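Gp6 (Enterobacteria phage HK97, PDB 3JVO) forms a ring-shaped connector that completes the phage head, joining the portal protein to gp7 and leaving an open central channel for DNA ejection. Local coordinates at residues G[39-49]-G[90-98]. Sequence-based numbering, arbitrary orientation.
Sequences YCMRWCDEPAW and RMMFIHRNW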
ATOM      1  N   TYR G  39      40.911   7.757   4.145  1.00 29.84           N
ATOM      2  CA  TYR G  39      39.639   8.473   4.074  1.00 30.47           C
ATOM      3  C   TYR G  39      39.349   9.223   5.379  1.00 30.73           C
ATOM      4  O   TYR G  39      39.063  10.426   5.354  1.00 30.31           O
ATOM      5  CB  TYR G  39      38.499   7.504   3.726  1.00 30.50           C
ATOM      6  CG  TYR G  39      37.132   8.143   3.766  1.00 31.78           C
ATOM      7  CD1 TYR G  39      36.651   8.865   2.679  1.00 32.05           C
ATOM      8  CD2 TYR G  39      36.331   8.037   4.903  1.00 29.52           C
ATOM      9  CE1 TYR G  39      35.410   9.474   2.728  1.00 33.92           C
ATOM     10  CE2 TYR G  39      35.098   8.632   4.962  1.00 32.26           C
ATOM     11  CZ  TYR G  39      34.644   9.350   3.880  1.00 33.32           C
ATOM     12  OH  TYR G  39      33.412   9.935   3.948  1.00 35.33           O
ATOM     13  N   CYS G  40      39.434   8.525   6.515  1.00 30.52           N
ATOM     14  CA  CYS G  40      39.121   9.167   7.787  1.00 32.07           C
ATOM     15  C   CYS G  40      40.089  10.303   8.142  1.00 32.50           C
ATOM     16  O   CYS G  40      39.652  11.332   8.650  1.00 32.96           O
ATOM     17  CB  CYS G  40      39.014   8.156   8.929  1.00 31.55           C
ATOM     18  SG  CYS G  40      37.621   7.006   8.743  1.00 34.62           S
HETATM   19  N   MSE G  41      41.380  10.113   7.867  1.00 33.47           N
HETATM   20  CA  MSE G  41      42.405  11.152   8.019  1.00 35.08           C
HETATM   21  C   MSE G  41      42.144  12.408   7.173  1.00 35.55           C
HETATM   22  O   MSE G  41      42.228  13.524   7.682  1.00 35.64           O
HETATM   23  CB  MSE G  41      43.792  10.606   7.673  1.00 35.16           C
HETATM   24  CG  MSE G  41      44.317   9.555   8.630  1.00 39.37           C
HETATM   25 SE   MSE G  41      44.526  10.251  10.463  0.75 48.81          SE
HETATM   26  CE  MSE G  41      42.991   9.475  11.300  1.00 47.15           C
ATOM     27  N   ARG G  42      41.855  12.230   5.888  1.00 36.03           N
ATOM     28  CA  ARG G  42      41.564  13.367   5.022  1.00 37.61           C
ATOM     29  C   ARG G  42      40.332  14.102   5.520  1.00 37.72           C
ATOM     30  O   ARG G  42      40.320  15.324   5.590  1.00 37.53           O
ATOM     31  CB  ARG G  42      41.380  12.936   3.569  1.00 37.96           C
ATOM     32  CG  ARG G  42      42.667  12.537   2.850  1.00 41.89           C
ATOM     33  CD  ARG G  42      43.515  13.728   2.431  1.00 47.71           C
ATOM     34  NE  ARG G  42      42.772  14.695   1.616  1.00 52.12           N
ATOM     35  CZ  ARG G  42      43.314  15.463   0.668  1.00 54.76           C
ATOM     36  NH1 ARG G  42      44.610  15.373   0.380  1.00 55.78           N
ATOM     37  NH2 ARG G  42      42.554  16.318  -0.011  1.00 56.01           N
ATOM     38  N   TRP G  43      39.322  13.333   5.921  1.00 38.59           N
ATOM     39  CA  TRP G  43      38.060  13.884   6.374  1.00 39.26           C
ATOM     40  C   TRP G  43      38.214  14.702   7.645  1.00 39.48           C
ATOM     41  O   TRP G  43      37.663  15.786   7.728  1.00 39.32           O
ATOM     42  CB  TRP G  43      37.057  12.776   6.603  1.00 40.00           C
ATOM     43  CG  TRP G  43      35.668  13.249   6.630  1.00 41.36           C
ATOM     44  CD1 TRP G  43      34.789  13.262   5.578  1.00 43.74           C
ATOM     45  CD2 TRP G  43      34.954  13.777   7.765  1.00 43.51           C
ATOM     46  NE1 TRP G  43      33.563  13.756   5.993  1.00 44.72           N
ATOM     47  CE2 TRP G  43      33.641  14.088   7.326  1.00 44.64           C
ATOM     48  CE3 TRP G  43      35.294  14.024   9.108  1.00 43.45           C
ATOM     49  CZ2 TRP G  43      32.663  14.629   8.191  1.00 42.71           C
ATOM     50  CZ3 TRP G  43      34.319  14.575   9.965  1.00 42.85           C
ATOM     51  CH2 TRP G  43      33.019  14.855   9.501  1.00 42.02           C
ATOM     52  N   CYS G  44      38.936  14.163   8.634  1.00 39.27           N
ATOM     53  CA  CYS G  44      39.251  14.888   9.870  1.00 39.10           C
ATOM     54  C   CYS G  44      40.215  16.058   9.635  1.00 39.76           C
ATOM     55  O   CYS G  44      40.084  17.110  10.269  1.00 39.12           O
ATOM     56  CB  CYS G  44      39.831  13.942  10.910  1.00 38.23           C
ATOM     57  SG  CYS G  44      38.640  12.759  11.502  1.00 38.98           S
ATOM     58  N   ASP G  45      41.189  15.853   8.743  1.00 40.64           N
ATOM     59  CA  ASP G  45      42.086  16.925   8.289  1.00 41.92           C
ATOM     60  C   ASP G  45      42.813  17.608   9.470  1.00 42.20           C
ATOM     61  O   ASP G  45      42.851  18.840   9.572  1.00 42.70           O
ATOM     62  CB  ASP G  45      41.279  17.931   7.439  1.00 42.01           C
ATOM     63  CG  ASP G  45      42.160  18.941   6.698  1.00 44.23           C
ATOM     64  OD1 ASP G  45      43.282  18.575   6.266  1.00 45.20           O
ATOM     65  OD2 ASP G  45      41.716  20.104   6.542  1.00 45.13           O
ATOM     66  N   GLU G  46      43.391  16.787  10.346  1.00 42.39           N
ATOM     67  CA  GLU G  46      44.049  17.242  11.568  1.00 42.79           C
ATOM     68  C   GLU G  46      45.574  17.091  11.497  1.00 42.90           C
ATOM     69  O   GLU G  46      46.098  15.990  11.708  1.00 42.99           O
ATOM     70  CB  GLU G  46      43.503  16.494  12.793  1.00 42.71           C
ATOM     71  CG  GLU G  46      44.241  16.832  14.091  1.00 44.32           C
ATOM     72  CD  GLU G  46      44.206  18.312  14.398  1.00 44.81           C
ATOM     73  OE1 GLU G  46      43.123  18.785  14.788  1.00 45.49           O
ATOM     74  OE2 GLU G  46      45.246  18.998  14.235  1.00 44.66           O
ATOM     75  N   PRO G  47      46.292  18.208  11.218  1.00 42.88           N
ATOM     76  CA  PRO G  47      47.757  18.199  11.045  1.00 42.82           C
ATOM     77  C   PRO G  47      48.547  17.783  12.286  1.00 42.52           C
ATOM     78  O   PRO G  47      49.634  17.227  12.145  1.00 42.44           O
ATOM     79  CB  PRO G  47      48.089  19.665  10.679  1.00 42.68           C
ATOM     80  CG  PRO G  47      46.788  20.241  10.187  1.00 42.99           C
ATOM     81  CD  PRO G  47      45.738  19.565  11.042  1.00 42.59           C
ATOM     82  N   ALA G  48      48.008  18.045  13.475  1.00 42.24           N
ATOM     83  CA  ALA G  48      48.688  17.708  14.731  1.00 42.31           C
ATOM     84  C   ALA G  48      48.747  16.214  15.076  1.00 42.24           C
ATOM     85  O   ALA G  48      49.309  15.846  16.112  1.00 41.89           O
ATOM     86  CB  ALA G  48      48.090  18.494  15.893  1.00 42.61           C
ATOM     87  N   TRP G  49      48.169  15.351  14.242  1.00 42.07           N
ATOM     88  CA  TRP G  49      48.331  13.909  14.463  1.00 42.44           C
ATOM     89  C   TRP G  49      49.531  13.413  13.671  1.00 42.85           C
ATOM     90  O   TRP G  49      49.402  13.010  12.510  1.00 43.27           O
ATOM     91  CB  TRP G  49      47.073  13.093  14.116  1.00 41.58           C
ATOM     92  CG  TRP G  49      45.842  13.471  14.897  1.00 41.16           C
ATOM     93  CD1 TRP G  49      45.788  14.039  16.149  1.00 40.87           C
ATOM     94  CD2 TRP G  49      44.485  13.287  14.483  1.00 39.13           C
ATOM     95  NE1 TRP G  49      44.477  14.226  16.526  1.00 40.48           N
ATOM     96  CE2 TRP G  49      43.659  13.777  15.521  1.00 39.11           C
ATOM     97  CE3 TRP G  49      43.887  12.755  13.334  1.00 38.85           C
ATOM     98  CZ2 TRP G  49      42.267  13.769  15.433  1.00 39.22           C
ATOM     99  CZ3 TRP G  49      42.509  12.751  13.245  1.00 39.14           C
ATOM    100  CH2 TRP G  49      41.713  13.248  14.295  1.00 40.06           C
ATOM    101  N   ARG G  90      29.636  10.589  12.881  1.00 35.77           N
ATOM    102  CA  ARG G  90      29.599  11.143  14.239  1.00 36.26           C
ATOM    103  C   ARG G  90      30.913  10.926  14.991  1.00 35.93           C
ATOM    104  O   ARG G  90      31.430  11.850  15.599  1.00 35.14           O
ATOM    105  CB  ARG G  90      28.382  10.619  15.029  1.00 35.98           C
ATOM    106  CG  ARG G  90      27.096  11.288  14.550  1.00 38.34           C
ATOM    107  CD  ARG G  90      25.817  10.637  15.042  1.00 44.68           C
ATOM    108  NE  ARG G  90      24.675  11.227  14.330  1.00 49.36           N
ATOM    109  CZ  ARG G  90      23.406  10.824  14.418  1.00 52.07           C
ATOM    110  NH1 ARG G  90      23.050   9.813  15.208  1.00 53.66           N
ATOM    111  NH2 ARG G  90      22.480  11.440  13.700  1.00 53.08           N
HETATM  112  N   MSE G  91      31.472   9.724  14.901  1.00 36.67           N
HETATM  113  CA  MSE G  91      32.783   9.446  15.487  1.00 38.38           C
HETATM  114  C   MSE G  91      33.848  10.398  14.933  1.00 39.40           C
HETATM  115  O   MSE G  91      34.721  10.828  15.661  1.00 38.52           O
HETATM  116  CB  MSE G  91      33.222   8.011  15.188  1.00 38.92           C
HETATM  117  CG  MSE G  91      32.389   6.912  15.842  1.00 40.52           C
HETATM  118 SE   MSE G  91      32.902   6.713  17.689  0.75 45.50          SE
HETATM  119  CE  MSE G  91      32.650   4.823  17.638  1.00 42.66           C
HETATM  120  N   MSE G  92      33.769  10.708  13.642  1.00 41.23           N
HETATM  121  CA  MSE G  92      34.755  11.581  12.974  1.00 44.52           C
HETATM  122  C   MSE G  92      34.534  13.076  13.261  1.00 43.79           C
HETATM  123  O   MSE G  92      35.487  13.848  13.375  1.00 43.70           O
HETATM  124  CB  MSE G  92      34.713  11.348  11.464  1.00 43.88           C
HETATM  125  CG  MSE G  92      35.586  10.217  10.939  1.00 46.12           C
HETATM  126 SE   MSE G  92      35.412  10.112   8.989  0.75 52.06          SE
HETATM  127  CE  MSE G  92      33.639   9.389   8.746  1.00 48.43           C
ATOM    128  N   PHE G  93      33.272  13.474  13.376  1.00 44.64           N
ATOM    129  CA  PHE G  93      32.891  14.888  13.464  1.00 45.34           C
ATOM    130  C   PHE G  93      33.506  15.542  14.693  1.00 45.50           C
ATOM    131  O   PHE G  93      33.977  16.671  14.634  1.00 44.26           O
ATOM    132  CB  PHE G  93      31.358  15.006  13.469  1.00 45.78           C
ATOM    133  CG  PHE G  93      30.833  16.407  13.704  1.00 47.15           C
ATOM    134  CD1 PHE G  93      30.578  17.263  12.632  1.00 48.78           C
ATOM    135  CD2 PHE G  93      30.555  16.858  15.001  1.00 47.93           C
ATOM    136  CE1 PHE G  93      30.077  18.553  12.857  1.00 49.47           C
ATOM    137  CE2 PHE G  93      30.061  18.136  15.227  1.00 47.14           C
ATOM    138  CZ  PHE G  93      29.822  18.984  14.157  1.00 46.99           C
ATOM    139  N   ILE G  94      33.513  14.803  15.799  1.00 46.50           N
ATOM    140  CA  ILE G  94      34.015  15.312  17.080  1.00 47.56           C
ATOM    141  C   ILE G  94      35.553  15.452  17.118  1.00 48.44           C
ATOM    142  O   ILE G  94      36.110  15.980  18.079  1.00 48.44           O
ATOM    143  CB  ILE G  94      33.451  14.498  18.282  1.00 47.32           C
ATOM    144  CG1 ILE G  94      33.582  13.002  18.044  1.00 46.95           C
ATOM    145  CG2 ILE G  94      31.989  14.825  18.517  1.00 47.49           C
ATOM    146  CD1 ILE G  94      34.667  12.371  18.816  1.00 45.92           C
ATOM    147  N   HIS G  95      36.224  15.002  16.056  1.00 49.60           N
ATOM    148  CA  HIS G  95      37.676  15.189  15.904  1.00 50.92           C
ATOM    149  C   HIS G  95      38.054  15.873  14.587  1.00 52.07           C
ATOM    150  O   HIS G  95      39.201  15.803  14.122  1.00 51.57           O
ATOM    151  CB  HIS G  95      38.417  13.865  16.083  1.00 50.67           C
ATOM    152  CG  HIS G  95      38.526  13.432  17.510  1.00 50.52           C
ATOM    153  ND1 HIS G  95      37.880  12.319  18.004  1.00 50.90           N
ATOM    154  CD2 HIS G  95      39.189  13.979  18.556  1.00 49.75           C
ATOM    155  CE1 HIS G  95      38.149  12.191  19.290  1.00 49.51           C
ATOM    156  NE2 HIS G  95      38.940  13.187  19.650  1.00 51.94           N
ATOM    157  N   ARG G  96      37.075  16.554  14.006  1.00 53.74           N
ATOM    158  CA  ARG G  96      37.266  17.278  12.760  1.00 55.73           C
ATOM    159  C   ARG G  96      37.981  18.608  13.015  1.00 56.55           C
ATOM    160  O   ARG G  96      37.602  19.370  13.911  1.00 56.63           O
ATOM    161  CB  ARG G  96      35.911  17.499  12.070  1.00 55.82           C
ATOM    162  CG  ARG G  96      35.933  18.428  10.873  1.00 58.32           C
ATOM    163  CD  ARG G  96      36.437  17.742   9.614  1.00 62.14           C
ATOM    164  NE  ARG G  96      36.567  18.690   8.506  1.00 64.70           N
ATOM    165  CZ  ARG G  96      35.585  18.994   7.659  1.00 67.09           C
ATOM    166  NH1 ARG G  96      34.386  18.425   7.772  1.00 68.04           N
ATOM    167  NH2 ARG G  96      35.802  19.876   6.690  1.00 68.87           N
ATOM    168  N   ASN G  97      39.030  18.863  12.237  1.00 57.56           N
ATOM    169  CA  ASN G  97      39.673  20.168  12.215  1.00 58.60           C
ATOM    170  C   ASN G  97      38.847  21.092  11.319  1.00 59.37           C
ATOM    171  O   ASN G  97      38.688  20.835  10.116  1.00 59.43           O
ATOM    172  CB  ASN G  97      41.124  20.040  11.734  1.00 58.52           C
ATOM    173  CG  ASN G  97      41.872  21.369  11.730  1.00 58.93           C
ATOM    174  OD1 ASN G  97      42.659  21.654  12.637  1.00 59.38           O
ATOM    175  ND2 ASN G  97      41.638  22.183  10.703  1.00 58.45           N
ATOM    176  N   TRP G  98      38.304  22.147  11.922  1.00 60.40           N
ATOM    177  CA  TRP G  98      37.445  23.106  11.222  1.00 61.31           C
ATOM    178  C   TRP G  98      38.219  24.361  10.829  1.00 61.48           C
ATOM    179  O   TRP G  98      38.932  24.942  11.650  1.00 61.69           O
ATOM    180  CB  TRP G  98      36.233  23.481  12.087  1.00 61.96           C
ATOM    181  CG  TRP G  98      35.233  22.364  12.259  1.00 62.59           C
ATOM    182  CD1 TRP G  98      34.947  21.682  13.413  1.00 63.19           C
ATOM    183  CD2 TRP G  98      34.387  21.805  11.243  1.00 63.03           C
ATOM    184  NE1 TRP G  98      33.976  20.731  13.177  1.00 63.47           N
ATOM    185  CE2 TRP G  98      33.613  20.785  11.855  1.00 63.46           C
ATOM    186  CE3 TRP G  98      34.208  22.064   9.871  1.00 63.34           C
ATOM    187  CZ2 TRP G  98      32.675  20.020  11.141  1.00 63.50           C
ATOM    188  CZ3 TRP G  98      33.274  21.305   9.159  1.00 63.18           C
ATOM    189  CH2 TRP G  98      32.520  20.292   9.800  1.00 63.52           C
TER
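Met92, a selenomethionine on helix 87-93, packs as a knob into a hole formed by Tyr39, Cys40, Trp43 and Cys44 at the C-terminal end of helix 26-44, in the helical gp6-like connector fold. Its SE lies 3.6 Å above the Trp43 ring plane, displaced toward the rim, in a Met-aromatic contact, while Cys40 SG approaches the same selenium to 3.8 Å. The chain bends at its last torsion (chi3 -72°), which carries CE round to Tyr39 CE2, 4.1 Å away. Nearer the backbone, Met92 CB rests 3.6 Å from Trp43 CZ3, and Ala62 of helix 57-72 touches the Met92 side chain as well.

Arg96 NH1 comes over the opposite face of the Trp43 indole, near the rim, from a guanidinium tilted 63° to the ring, and the cation-pi attraction is weak at best. The indole thus lies between Met92 SE and Arg96 NH1. Trp98 CZ3 lies over one face of the guanidinium, offset toward its rim.

Farther along, Trp49 points the CZ2-CH2 edge of its ring at His95 CB, and Glu46 CG covers the centre of one Trp49 face. Glu46, bent at chi2, accepts a hydrogen bond from Ala48 N at OE2, on the anti lone pair. Where helix 26-44 ends and Asp45 turns to positive phi, Asn97 N donates to Cys44 O, 2.8 Å away and nearly straight at 166°.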